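Side-chain contacts in probable enoyl-CoA hydratase/isomerase (Pseudomonas aeruginosa, PDB 7BOR), which binds coenzyme A as a member of the crotonase family and probably isomerises the double bond of enoyl-CoA thioesters: residues E8-T11 against G12-T15; I215-L218 against R219-A223. All coordinates share one frame; numbering follows the deposited sequence.

Both contacts are local, each made within one unbroken run of chain, one in the sheet and the other in a helix of the crotonase-like fold. Contact 1 comes first along the sequence and closes the hairpin of strands 5-9 and 13-18, at one border of the six-stranded mixed sheet. Contact 2 follows much later, within the long helix 200-233, where that helix packs on helices 80-90 and 140-148. The centres of the two contacts are 30 Å apart and their nearest atoms about 20 Å. They have no secondary-structure element in common. Neither adjoins the coenzyme A site: one lies at the sheet's border, the other on the surface of a helix.

Contact 1 (E8-T11 against G12-T15); sequences ERET and GLLT
The shortest sound polar bond joins E10 N to L13 O, at 2.9 Å with an N-H...O angle of 139°. It closes the chain around T11 and G12, whose backbone angles fit a type II turn; G12 takes the positive phi (69°) that such a turn favours at this position. Beyond the turn, E8 and T15 form an antiparallel hydrogen-bonded pair: T15 N donates to E8 O at 3.0 Å, whereas the return bond from E8 N to T15 O is weak. Between these rungs R9 and L14 make a non-hydrogen-bonded pair, their CA atoms 4.6 Å apart. The result is a tight beta hairpin linking strands 5-9 and 13-18 at the border of the six-stranded sheet.

On the face carrying R9 and L14, the two side chains cross at an angle, and R9 CG lies 3.5 Å from L14 CD1. L14 holds CG anti to its backbone N (chi1 178°), which brings the end of the leucine closer to strand 5-9. From CG the R9 chain runs extended to NE, and its guanidinium forms salt bridges with E41 and D45; it is CG, a methylene, that meets L14, while the charged end is turned to those two acids. On the face of E8 and T15, CB of T15 sits 3.6 Å from E8 O. A water bridges T15 OG1, at 3.3 Å, to E10 OE1 through a longer, weak bond. L13 and T15 also pack on L52 of strand 50-54, the next strand of the sheet.

Contact 2 (I215-L218 against R219-A223); sequences IEEL and RRVIA
This is an intrahelical contact, one turn to the next, at the surface of helix 200-233, on the side where it packs against helices 80-90 and 140-148. Four i to i+4 backbone bonds define the helix here, among them R219 N to I215 O at 2.7 Å and I222 N to L218 O at 2.9 Å.

I215 and R219 meet through a methylene and a flat cation: CG1 of I215 sits over the centre of one guanidinium face, 3.4 Å above its plane. Setting CG1 anti to the backbone N (chi1 178°) puts that methylene against the guanidinium face, and R219 NE makes a salt bridge with E90 of helix 80-90, which should restrain the group's rotation. On the side facing helix 80-90, L218, which is buried, and I222 cross, with L218 CG 4.1 Å from I222 CD1; both also touch L89.

E217 and R220 lie side by side, pointing the same way, their carboxylate and guanidinium planes 51° apart. The R220 pose is doubtful, since E217 CG lies only 2.9 Å from R220 NH1. In it, R220 NH1 makes a weak bond to E217 O. The E217 OE2 to R220 NH2 salt bridge (3.6 Å) is probably charge attraction alone, as no N-H points at OE2, whereas R219 combines van der Waals packing of its guanidinium face on the I215 methylene with a salt bridge to E90.

Contact 1 (E8-T11 against G12-T15)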
# COMPACT_ATOMS: atom_id res chain seq x y z
N GLU A 8 8.45 15.48 -1.42
CA GLU A 8 8.91 16.52 -0.50
C GLU A 8 9.94 15.95 0.48
O GLU A 8 9.58 15.22 1.41
CB GLU A 8 7.73 17.11 0.26
CG GLU A 8 6.69 17.80 -0.62
CD GLU A 8 7.23 19.04 -1.33
OE1 GLU A 8 7.88 19.89 -0.66
OE2 GLU A 8 7.03 19.16 -2.56
N ARG A 9 11.22 16.33 0.29
CA ARG A 9 12.31 15.96 1.19
C ARG A 9 12.43 17.04 2.28
O ARG A 9 13.04 18.11 2.06
CB ARG A 9 13.60 15.83 0.40
CG ARG A 9 14.16 14.44 0.16
CD ARG A 9 15.61 14.52 -0.37
NE ARG A 9 16.19 13.18 -0.49
CZ ARG A 9 16.11 12.43 -1.61
NH1 ARG A 9 16.65 11.20 -1.63
NH2 ARG A 9 15.49 12.91 -2.71
N GLU A 10 11.85 16.76 3.48
CA GLU A 10 12.07 17.62 4.63
C GLU A 10 13.28 17.15 5.45
O GLU A 10 14.10 16.35 4.99
CB GLU A 10 10.84 17.64 5.53
CG GLU A 10 9.71 18.52 5.20
CD GLU A 10 8.54 18.29 6.16
OE1 GLU A 10 7.43 17.89 5.69
OE2 GLU A 10 8.71 18.48 7.41
N THR A 11 13.31 17.50 6.75
CA THR A 11 14.43 17.19 7.65
C THR A 11 14.33 15.73 8.09
O THR A 11 13.51 15.40 8.95
CB THR A 11 14.44 18.11 8.87
OG1 THR A 11 13.16 18.06 9.53
CG2 THR A 11 14.76 19.56 8.49
N GLY A 12 15.19 14.87 7.53
CA GLY A 12 15.18 13.44 7.81
C GLY A 12 13.98 12.67 7.27
O GLY A 12 13.97 11.43 7.35
N LEU A 13 12.99 13.35 6.70
CA LEU A 13 11.71 12.77 6.35
C LEU A 13 11.44 12.94 4.86
O LEU A 13 11.34 14.07 4.36
CB LEU A 13 10.60 13.44 7.16
CG LEU A 13 9.19 13.17 6.69
CD1 LEU A 13 8.85 11.70 6.92
CD2 LEU A 13 8.24 14.10 7.42
N LEU A 14 11.29 11.83 4.15
CA LEU A 14 10.90 11.85 2.75
C LEU A 14 9.42 11.56 2.63
O LEU A 14 8.94 10.56 3.17
CB LEU A 14 11.71 10.82 1.94
CG LEU A 14 11.31 10.79 0.46
CD1 LEU A 14 11.52 12.14 -0.23
CD2 LEU A 14 12.08 9.70 -0.22
N THR A 15 8.69 12.42 1.94
CA THR A 15 7.25 12.29 1.77
C THR A 15 6.90 12.01 0.31
O THR A 15 7.15 12.86 -0.56
CB THR A 15 6.55 13.56 2.24
OG1 THR A 15 6.77 13.73 3.64
CG2 THR A 15 5.05 13.47 1.97
O HOH W 1 4.75 15.77 5.20

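Contact 2 (I215-L218 against R219-A223)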
# COMPACT_ATOMS: atom_id res chain seq x y z
N ILE A 215 10.00 -13.14 6.11
CA ILE A 215 10.23 -12.49 4.82
C ILE A 215 10.39 -13.52 3.69
O ILE A 215 9.96 -13.27 2.55
CB ILE A 215 11.45 -11.55 4.91
CG1 ILE A 215 11.71 -10.90 3.55
CG2 ILE A 215 12.70 -12.27 5.32
CD1 ILE A 215 10.63 -9.94 3.17
N GLU A 216 10.99 -14.67 3.97
CA GLU A 216 11.17 -15.64 2.89
C GLU A 216 9.82 -16.19 2.44
O GLU A 216 9.54 -16.26 1.24
CB GLU A 216 12.11 -16.77 3.32
CG GLU A 216 13.53 -16.34 3.67
CD GLU A 216 14.42 -17.52 4.09
OE1 GLU A 216 13.87 -18.61 4.38
OE2 GLU A 216 15.66 -17.37 4.13
N GLU A 217 8.97 -16.59 3.41
CA GLU A 217 7.62 -17.04 3.07
C GLU A 217 6.86 -15.94 2.34
O GLU A 217 6.27 -16.18 1.27
CB GLU A 217 6.86 -17.49 4.32
CG GLU A 217 5.52 -18.18 4.00
CD GLU A 217 4.82 -18.85 5.19
OE1 GLU A 217 4.93 -18.34 6.33
OE2 GLU A 217 4.13 -19.90 4.96
N LEU A 218 6.91 -14.71 2.86
CA LEU A 218 6.28 -13.58 2.18
C LEU A 218 6.79 -13.41 0.76
O LEU A 218 5.99 -13.18 -0.16
CB LEU A 218 6.52 -12.30 2.98
CG LEU A 218 5.78 -11.03 2.60
CD1 LEU A 218 4.31 -11.31 2.41
CD2 LEU A 218 6.03 -10.00 3.74
N ARG A 219 8.11 -13.49 0.55
CA ARG A 219 8.64 -13.39 -0.81
C ARG A 219 8.03 -14.46 -1.70
O ARG A 219 7.62 -14.18 -2.83
CB ARG A 219 10.17 -13.50 -0.82
CG ARG A 219 10.86 -12.13 -0.62
CD ARG A 219 12.34 -12.32 -0.41
NE ARG A 219 13.04 -11.23 0.25
CZ ARG A 219 14.04 -11.44 1.10
NH1 ARG A 219 14.42 -12.68 1.38
NH2 ARG A 219 14.65 -10.42 1.67
N ARG A 220 7.91 -15.69 -1.17
CA ARG A 220 7.39 -16.80 -1.97
C ARG A 220 5.87 -16.68 -2.16
O ARG A 220 5.35 -16.98 -3.25
CB ARG A 220 7.81 -18.12 -1.30
CG ARG A 220 6.74 -19.22 -1.18
CD ARG A 220 7.16 -20.29 -0.16
NE ARG A 220 6.03 -21.06 0.42
CZ ARG A 220 5.04 -20.53 1.13
NH1 ARG A 220 5.00 -19.22 1.29
NH2 ARG A 220 4.05 -21.27 1.64
N VAL A 221 5.14 -16.23 -1.14
CA VAL A 221 3.71 -16.01 -1.35
C VAL A 221 3.49 -14.93 -2.40
O VAL A 221 2.63 -15.08 -3.28
CB VAL A 221 3.00 -15.67 -0.03
CG1 VAL A 221 1.58 -15.12 -0.34
CG2 VAL A 221 2.94 -16.92 0.87
N ILE A 222 4.21 -13.81 -2.32
CA ILE A 222 4.00 -12.76 -3.31
C ILE A 222 4.25 -13.31 -4.73
O ILE A 222 3.57 -12.91 -5.69
CB ILE A 222 4.92 -11.57 -2.96
CG1 ILE A 222 4.41 -10.84 -1.69
CG2 ILE A 222 5.00 -10.53 -4.07
CD1 ILE A 222 5.31 -9.71 -1.20
N ALA A 223 5.19 -14.25 -4.88
CA ALA A 223 5.43 -14.85 -6.19
C ALA A 223 4.27 -15.75 -6.63
O ALA A 223 3.82 -15.66 -7.77
CB ALA A 223 6.75 -15.62 -6.22